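Local atomic coordinates of MgGH51 (Meripilus giganteus, PDB entry 6ZPV), a protein that probably releases terminal arabinofuranose residues from arabinose-containing polysaccharides, as a GH51 alpha-L-arabinofuranosidase of the retaining kind. Residues Asn350-Ala355 and Ile380-Ala385; Lys519-Leu524 and Arg541-Gly546. All blocks are in the same frame, centred on the assembly; numbering follows the deposited sequence. Where two conformers were deposited one is given.

The two contacts illustrate how one enzyme chain uses side chains differently in its catalytic barrel and in its beta domain. Contact 1 sits among the loops of the parallel barrel near strands 345-348 and 378-381. It borders the probable active site, since E351 is the inferred acid/base; the E351 side chain lies about 5 Å from a glycerol, probably from the crystallisation liquor, and that of N384 about 6 Å from a mannose of a glycan. Contact 2 lies apart from that site, in the antiparallel sheet of the C-terminal region. About 34 Å separates their centres and about 16 Å their nearest atoms, and contact 1 closes along the chain before contact 2 opens.

Contact 1 (Asn350-Ala355 and Ile380-Ala385); sequences NEDFFA and IATTNA
The carboxylate of D352 meets the hydroxyl of T382, and this bond joins the loop after strand 345-348 to the 380-385 segment. T382 OG1 donates to D352 OD2 at 2.7 Å, reaching the anti lone pair, on the side away from OD1. The T382 torsion (chi1 72°) puts OG1 between its own backbone N and carbonyl carbon, which turns it to the D352 carboxylate; D352 N lies 3.0 Å from T382 OG1. OD1 of D352 turns to a salt bridge with R362 of helix 359-373, so the two oxygens serve different partners. An alanine in place of D352 would probably leave the T382 hydroxyl without its acceptor and R362 without its charged mate. The 350-355 segment follows strand 345-348, the fourth of a (beta/alpha)8 barrel, and 380-385 begins on its neighbour, strand 378-381. N350 and E351 fit the Asn-Glu pair that clan GH-A glycosidases carry at that position; E351 is probably the acid/base, as in other enzymes of the clan, and touches E429 on strand 424-432. E351 points away from 380-385 and bonds to H400, while N350 bonds to E234. The bonded aspartate is thus next in sequence to that pair. Further along, F353 leans on 380-385: its CD2 brings the ring edge to T382 O at 3.4 Å, near the ring plane. The F353 CG, set between the backbone N and carbonyl carbon (chi1 56°), also lies 3.7 Å from N384 OD1. The N384 amide crosses that side chain obliquely, its plane turned only 13° from the ring, and OD1 comes to 3.6 Å from F353 CB. The methyl T383 CG2 touches D352 O at 3.5 Å.

Contact 2 (Lys519-Leu524 and Arg541-Gly546); sequences KGDQYL and RASSSG
Q522 and R541 lie side by side and point the same way, and Q522 can be followed outward atom by atom. Its CB sits 3.5 Å from R541 O, and CG stays close to the same oxygen before passing S543 CB. The chain is extended beyond CG (chi2 180°), which carries CD out to 3.8 Å from both S543 CB and R541 NH1. At the tip the amide divides. NE2 packs on S543 CB at 3.6 Å, whereas OE1 takes a hydrogen bond from R541 NH1 at 3.0 Å. OE1 lies in the guanidinium plane and also against R541 CB, CG and CD, while NH1 stands 31° out of the amide carbonyl plane. R541 was modelled in two conformers, so this last bond holds for the one described; there NH2 donates to T626 O. The backbones form an antiparallel hydrogen-bonded pair, Q522 with R541, and since D521 and Q522 both face R541 the strand carries a classic beta bulge. It lies in the antiparallel sheet of the C-terminal region, where strand 522-523 runs between strand 11-12, from the start of the chain, and strand 535-541. G520 CA makes a CA-H...O contact with R541 O, and a side chain at this glycine would clash with the R541 backbone. Within the bulge, D521 grips S543 with both oxygens: OD1 accepts from S543 N at 2.8 Å, met on the syn side 25° out of the carboxylate plane, and OD2 accepts from S543 OG at 2.7 Å through its syn lone pair. L524 CD1 rests against R541 CB at 3.9 Å.

Contact 1 (Asn350-Ala355 and Ile380-Ala385)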
ATOM      1  N   ASN A 350     -11.270   1.981  12.179  1.00 10.73           N
ATOM      2  CA  ASN A 350     -11.355   1.003  11.069  1.00 10.52           C
ATOM      3  C   ASN A 350     -12.379  -0.041  11.492  1.00 10.77           C
ATOM      4  O   ASN A 350     -12.283  -0.648  12.578  1.00 11.18           O
ATOM      5  CB  ASN A 350     -10.029   0.304  10.806  1.00 10.67           C
ATOM      6  CG  ASN A 350     -10.140  -0.682   9.667  1.00 10.34           C
ATOM      7  OD1 ASN A 350     -10.422  -0.258   8.539  1.00 10.62           O
ATOM      8  ND2 ASN A 350      -9.979  -1.983   9.937  1.00 11.22           N
ATOM      9  N   GLU A 351     -13.369  -0.267  10.602  1.00 10.69           N
ATOM     10  CA  GLU A 351     -14.308  -1.405  10.803  1.00 11.33           C
ATOM     11  C   GLU A 351     -14.864  -1.387  12.226  1.00 10.98           C
ATOM     12  O   GLU A 351     -14.965  -2.435  12.886  1.00 11.91           O
ATOM     13  CB  GLU A 351     -13.696  -2.741  10.419  1.00 11.55           C
ATOM     14  CG  GLU A 351     -13.369  -2.832   8.927  1.00 11.49           C
ATOM     15  CD  GLU A 351     -13.214  -4.233   8.391  1.00 11.76           C
ATOM     16  OE1 GLU A 351     -12.864  -5.157   9.194  1.00 12.52           O
ATOM     17  OE2 GLU A 351     -13.431  -4.410   7.156  1.00 12.65           O
ATOM     18  N   ASP A 352     -15.423  -0.234  12.625  1.00 11.43           N
ATOM     19  CA  ASP A 352     -16.016  -0.130  13.980  1.00 11.95           C
ATOM     20  C   ASP A 352     -17.396  -0.786  14.042  1.00 12.07           C
ATOM     21  O   ASP A 352     -17.960  -0.859  15.120  1.00 11.65           O
ATOM     22  CB  ASP A 352     -16.010   1.302  14.483  1.00 11.60           C
ATOM     23  CG  ASP A 352     -14.580   1.744  14.756  1.00 11.54           C
ATOM     24  OD1 ASP A 352     -14.064   1.430  15.873  1.00 11.51           O
ATOM     25  OD2 ASP A 352     -13.951   2.350  13.865  1.00 11.43           O
ATOM     26  N   PHE A 353     -17.897  -1.325  12.894  1.00 12.22           N
ATOM     27  CA  PHE A 353     -19.050  -2.221  12.983  1.00 12.60           C
ATOM     28  C   PHE A 353     -18.787  -3.402  13.882  1.00 13.26           C
ATOM     29  O   PHE A 353     -19.734  -4.026  14.389  1.00 13.95           O
ATOM     30  CB  PHE A 353     -19.546  -2.644  11.595  1.00 13.24           C
ATOM     31  CG  PHE A 353     -18.539  -3.297  10.714  1.00 13.87           C
ATOM     32  CD1 PHE A 353     -18.227  -4.638  10.875  1.00 15.38           C
ATOM     33  CD2 PHE A 353     -17.892  -2.580   9.718  1.00 14.25           C
ATOM     34  CE1 PHE A 353     -17.312  -5.279  10.050  1.00 16.54           C
ATOM     35  CE2 PHE A 353     -16.979  -3.214   8.867  1.00 15.32           C
ATOM     36  CZ  PHE A 353     -16.677  -4.556   9.049  1.00 15.60           C
ATOM     37  N   PHE A 354     -17.519  -3.783  14.100  1.00 13.87           N
ATOM     38  CA  PHE A 354     -17.208  -4.874  15.043  1.00 13.42           C
ATOM     39  C   PHE A 354     -17.253  -4.440  16.511  1.00 12.90           C
ATOM     40  O   PHE A 354     -17.234  -5.291  17.404  1.00 13.91           O
ATOM     41  CB  PHE A 354     -15.819  -5.441  14.753  1.00 13.91           C
ATOM     42  CG  PHE A 354     -15.742  -6.367  13.562  1.00 14.37           C
ATOM     43  CD1 PHE A 354     -16.612  -7.434  13.412  1.00 16.87           C
ATOM     44  CD2 PHE A 354     -14.748  -6.195  12.610  1.00 14.73           C
ATOM     45  CE1 PHE A 354     -16.479  -8.294  12.335  1.00 17.09           C
ATOM     46  CE2 PHE A 354     -14.632  -7.095  11.559  1.00 16.14           C
ATOM     47  CZ  PHE A 354     -15.495  -8.125  11.396  1.00 16.81           C
ATOM     48  N   ALA A 355     -17.320  -3.114  16.752  1.00 12.47           N
ATOM     49  CA  ALA A 355     -17.323  -2.513  18.112  1.00 13.48           C
ATOM     50  C   ALA A 355     -18.391  -1.426  18.168  1.00 12.58           C
ATOM     51  O   ALA A 355     -18.144  -0.307  18.601  1.00 12.21           O
ATOM     52  CB  ALA A 355     -15.924  -1.990  18.421  1.00 15.40           C
ATOM     53  N   ILE A 380     -15.205  10.488   8.136  1.00 11.01           N
ATOM     54  CA  ILE A 380     -15.857   9.269   7.598  1.00 10.96           C
ATOM     55  C   ILE A 380     -16.059   8.263   8.732  1.00 11.39           C
ATOM     56  O   ILE A 380     -15.083   7.883   9.417  1.00 11.26           O
ATOM     57  CB  ILE A 380     -14.991   8.662   6.481  1.00 10.93           C
ATOM     58  CG1 ILE A 380     -14.629   9.651   5.384  1.00 11.40           C
ATOM     59  CG2 ILE A 380     -15.659   7.441   5.946  1.00 12.06           C
ATOM     60  CD1 ILE A 380     -13.492   9.253   4.519  1.00 12.50           C
ATOM     61  N   ALA A 381     -17.300   7.799   8.896  1.00 10.96           N
ATOM     62  CA  ALA A 381     -17.684   6.799   9.888  1.00 11.34           C
ATOM     63  C   ALA A 381     -17.454   5.382   9.330  1.00 10.94           C
ATOM     64  O   ALA A 381     -17.600   5.154   8.113  1.00 11.87           O
ATOM     65  CB  ALA A 381     -19.115   7.023  10.292  1.00 12.00           C
ATOM     66  N   THR A 382     -17.218   4.437  10.253  1.00 10.68           N
ATOM     67  CA  THR A 382     -16.838   3.098   9.842  1.00 10.62           C
ATOM     68  C   THR A 382     -17.787   2.008  10.312  1.00 11.50           C
ATOM     69  O   THR A 382     -17.587   0.824   9.977  1.00 12.34           O
ATOM     70  CB  THR A 382     -15.429   2.773  10.375  1.00 11.29           C
ATOM     71  OG1 THR A 382     -15.576   2.599  11.780  1.00 11.49           O
ATOM     72  CG2 THR A 382     -14.400   3.808  10.003  1.00 11.51           C
ATOM     73  N   THR A 383     -18.808   2.343  11.109  1.00 11.81           N
ATOM     74  CA  THR A 383     -19.868   1.409  11.405  1.00 12.46           C
ATOM     75  C   THR A 383     -20.711   1.151  10.124  1.00 12.55           C
ATOM     76  O   THR A 383     -20.590   1.891   9.136  1.00 13.34           O
ATOM     77  CB  THR A 383     -20.733   1.935  12.558  1.00 12.21           C
ATOM     78  OG1 THR A 383     -20.860   3.365  12.468  1.00 12.09           O
ATOM     79  CG2 THR A 383     -20.145   1.545  13.899  1.00 12.61           C
ATOM     80  N   ASN A 384     -21.582   0.150  10.215  1.00 13.26           N
ATOM     81  CA  ASN A 384     -22.537  -0.068   9.112  1.00 13.94           C
ATOM     82  C   ASN A 384     -23.422   1.172   9.004  1.00 14.59           C
ATOM     83  O   ASN A 384     -23.799   1.807  10.053  1.00 15.61           O
ATOM     84  CB  ASN A 384     -23.404  -1.299   9.399  1.00 14.73           C
ATOM     85  CG  ASN A 384     -22.600  -2.568   9.438  1.00 16.76           C
ATOM     86  OD1 ASN A 384     -21.622  -2.725   8.709  1.00 16.60           O
ATOM     87  ND2 ASN A 384     -23.041  -3.506  10.268  1.00 19.48           N
ATOM     88  N   ALA A 385     -23.790   1.530   7.809  1.00 15.24           N
ATOM     89  CA  ALA A 385     -24.483   2.805   7.619  1.00 16.33           C
ATOM     90  C   ALA A 385     -25.756   2.849   8.436  1.00 16.97           C
ATOM     91  O   ALA A 385     -26.610   1.975   8.303  1.00 18.15           O
ATOM     92  CB  ALA A 385     -24.738   2.997   6.146  1.00 19.86           C
TER

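Contact 2 (Lys519-Leu524 and Arg541-Gly546)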
ATOM      1  N   LYS A 519     -11.899   8.214 -17.410  1.00 15.41           N
ATOM      2  CA  LYS A 519     -12.973   8.697 -16.525  1.00 15.14           C
ATOM      3  C   LYS A 519     -13.155  10.214 -16.736  1.00 15.79           C
ATOM      4  O   LYS A 519     -12.219  11.003 -16.513  1.00 19.85           O
ATOM      5  CB  LYS A 519     -12.659   8.461 -15.047  1.00 16.29           C
ATOM      6  CG  LYS A 519     -13.824   8.830 -14.117  1.00 17.26           C
ATOM      7  CD  LYS A 519     -13.363   9.256 -12.746  1.00 17.10           C
ATOM      8  CE  LYS A 519     -12.838  10.615 -12.751  1.00 17.75           C
ATOM      9  NZ  LYS A 519     -12.301  10.967 -11.476  1.00 18.27           N
ATOM     10  N   GLY A 520     -14.283  10.573 -17.231  1.00 14.14           N
ATOM     11  CA  GLY A 520     -14.610  11.963 -17.386  1.00 13.60           C
ATOM     12  C   GLY A 520     -15.109  12.605 -16.080  1.00 13.66           C
ATOM     13  O   GLY A 520     -15.284  11.929 -15.055  1.00 15.87           O
ATOM     14  N   ASP A 521     -15.390  13.877 -16.153  1.00 12.26           N
ATOM     15  CA  ASP A 521     -15.976  14.667 -15.068  1.00 12.70           C
ATOM     16  C   ASP A 521     -17.478  14.821 -15.201  1.00 12.15           C
ATOM     17  O   ASP A 521     -18.106  15.326 -14.269  1.00 12.87           O
ATOM     18  CB  ASP A 521     -15.242  16.013 -14.897  1.00 13.15           C
ATOM     19  CG  ASP A 521     -15.290  16.906 -16.106  1.00 13.49           C
ATOM     20  OD1 ASP A 521     -15.890  16.509 -17.118  1.00 14.70           O
ATOM     21  OD2 ASP A 521     -14.797  18.051 -16.012  1.00 17.26           O
ATOM     22  N   GLN A 522     -18.065  14.342 -16.301  1.00 12.53           N
ATOM     23  CA  GLN A 522     -19.523  14.367 -16.485  1.00 12.27           C
ATOM     24  C   GLN A 522     -20.027  12.921 -16.595  1.00 11.79           C
ATOM     25  O   GLN A 522     -19.449  12.118 -17.371  1.00 12.77           O
ATOM     26  CB  GLN A 522     -19.907  15.099 -17.781  1.00 12.53           C
ATOM     27  CG  GLN A 522     -19.317  16.503 -17.931  1.00 12.44           C
ATOM     28  CD  GLN A 522     -19.743  17.139 -19.220  1.00 13.15           C
ATOM     29  OE1 GLN A 522     -19.844  16.480 -20.274  1.00 15.04           O
ATOM     30  NE2 GLN A 522     -20.043  18.459 -19.182  1.00 14.16           N
ATOM     31  N   TYR A 523     -21.115  12.578 -15.901  1.00 11.38           N
ATOM     32  CA  TYR A 523     -21.782  11.280 -16.068  1.00 11.79           C
ATOM     33  C   TYR A 523     -22.891  11.429 -17.102  1.00 11.61           C
ATOM     34  O   TYR A 523     -23.770  12.268 -16.913  1.00 12.82           O
ATOM     35  CB  TYR A 523     -22.347  10.717 -14.757  1.00 11.93           C
ATOM     36  CG  TYR A 523     -22.991   9.371 -14.969  1.00 11.62           C
ATOM     37  CD1 TYR A 523     -22.216   8.235 -15.169  1.00 11.75           C
ATOM     38  CD2 TYR A 523     -24.368   9.262 -15.057  1.00 12.06           C
ATOM     39  CE1 TYR A 523     -22.793   7.020 -15.482  1.00 12.22           C
ATOM     40  CE2 TYR A 523     -24.944   8.051 -15.335  1.00 12.13           C
ATOM     41  CZ  TYR A 523     -24.165   6.931 -15.590  1.00 12.00           C
ATOM     42  OH  TYR A 523     -24.728   5.718 -15.922  1.00 12.33           O
ATOM     43  N   LEU A 524     -22.846  10.602 -18.134  1.00 11.89           N
ATOM     44  CA  LEU A 524     -23.870  10.619 -19.209  1.00 12.00           C
ATOM     45  C   LEU A 524     -24.820   9.437 -18.993  1.00 12.14           C
ATOM     46  O   LEU A 524     -24.441   8.282 -19.173  1.00 12.90           O
ATOM     47  CB  LEU A 524     -23.209  10.511 -20.587  1.00 12.81           C
ATOM     48  CG  LEU A 524     -22.352  11.662 -21.004  1.00 13.42           C
ATOM     49  CD1 LEU A 524     -21.749  11.399 -22.349  1.00 15.29           C
ATOM     50  CD2 LEU A 524     -23.155  12.984 -21.105  1.00 20.79           C
ATOM     51  N   ARG A 541     -17.797  11.628 -19.624  1.00 11.83           N
ATOM     52  CA  ARG A 541     -17.273  12.592 -20.621  0.70 12.39           C
ATOM     53  C   ARG A 541     -16.367  13.609 -19.929  1.00 12.73           C
ATOM     54  O   ARG A 541     -16.752  14.107 -18.872  1.00 13.55           O
ATOM     55  CB  ARG A 541     -18.461  13.221 -21.364  0.70 13.47           C
ATOM     56  CG  ARG A 541     -18.096  14.207 -22.466  0.70 14.72           C
ATOM     57  CD  ARG A 541     -19.333  14.641 -23.265  0.70 16.28           C
ATOM     58  NE  ARG A 541     -19.061  15.596 -24.325  0.70 16.61           N
ATOM     59  CZ  ARG A 541     -18.926  16.922 -24.157  0.70 17.95           C
ATOM     60  NH1 ARG A 541     -19.056  17.481 -22.947  0.70 19.12           N
ATOM     61  NH2 ARG A 541     -18.603  17.697 -25.195  0.70 18.18           N
ATOM     62  N   ALA A 542     -15.260  13.929 -20.562  1.00 14.49           N
ATOM     63  CA  ALA A 542     -14.397  15.028 -20.137  1.00 14.65           C
ATOM     64  C   ALA A 542     -14.958  16.344 -20.678  1.00 15.60           C
ATOM     65  O   ALA A 542     -15.016  16.556 -21.907  1.00 18.02           O
ATOM     66  CB  ALA A 542     -13.018  14.767 -20.628  1.00 16.46           C
ATOM     67  N   SER A 543     -15.426  17.200 -19.775  1.00 14.60           N
ATOM     68  CA  SER A 543     -16.095  18.431 -20.162  1.00 17.13           C
ATOM     69  C   SER A 543     -15.234  19.317 -21.092  1.00 19.23           C
ATOM     70  O   SER A 543     -15.826  19.984 -21.968  1.00 24.12           O
ATOM     71  CB  SER A 543     -16.516  19.190 -18.941  1.00 17.27           C
ATOM     72  OG  SER A 543     -15.386  19.620 -18.185  1.00 16.98           O
ATOM     73  N   SER A 544     -13.918  19.340 -20.894  1.00 18.09           N
ATOM     74  CA  SER A 544     -12.985  20.278 -21.553  1.00 24.06           C
ATOM     75  C   SER A 544     -12.736  19.808 -22.992  1.00 23.55           C
ATOM     76  O   SER A 544     -12.524  20.626 -23.839  1.00 32.71           O
ATOM     77  CB  SER A 544     -11.694  20.362 -20.793  1.00 36.50           C
ATOM     78  OG  SER A 544     -10.956  19.122 -20.783  1.00 49.06           O
ATOM     79  N   SER A 545     -12.673  18.519 -23.233  1.00 22.64           N
ATOM     80  CA  SER A 545     -12.216  17.939 -24.534  1.00 21.62           C
ATOM     81  C   SER A 545     -13.341  17.262 -25.317  1.00 18.90           C
ATOM     82  O   SER A 545     -13.170  17.032 -26.539  1.00 21.17           O
ATOM     83  CB  SER A 545     -11.092  16.951 -24.327  1.00 21.75           C
ATOM     84  OG  SER A 545     -11.640  15.855 -23.623  1.00 20.36           O
ATOM     85  N   GLY A 546     -14.406  16.845 -24.629  1.00 16.89           N
ATOM     86  CA  GLY A 546     -15.440  15.992 -25.206  1.00 15.84           C
ATOM     87  C   GLY A 546     -15.024  14.519 -25.319  1.00 14.22           C
ATOM     88  O   GLY A 546     -15.811  13.732 -25.853  1.00 14.39           O
TER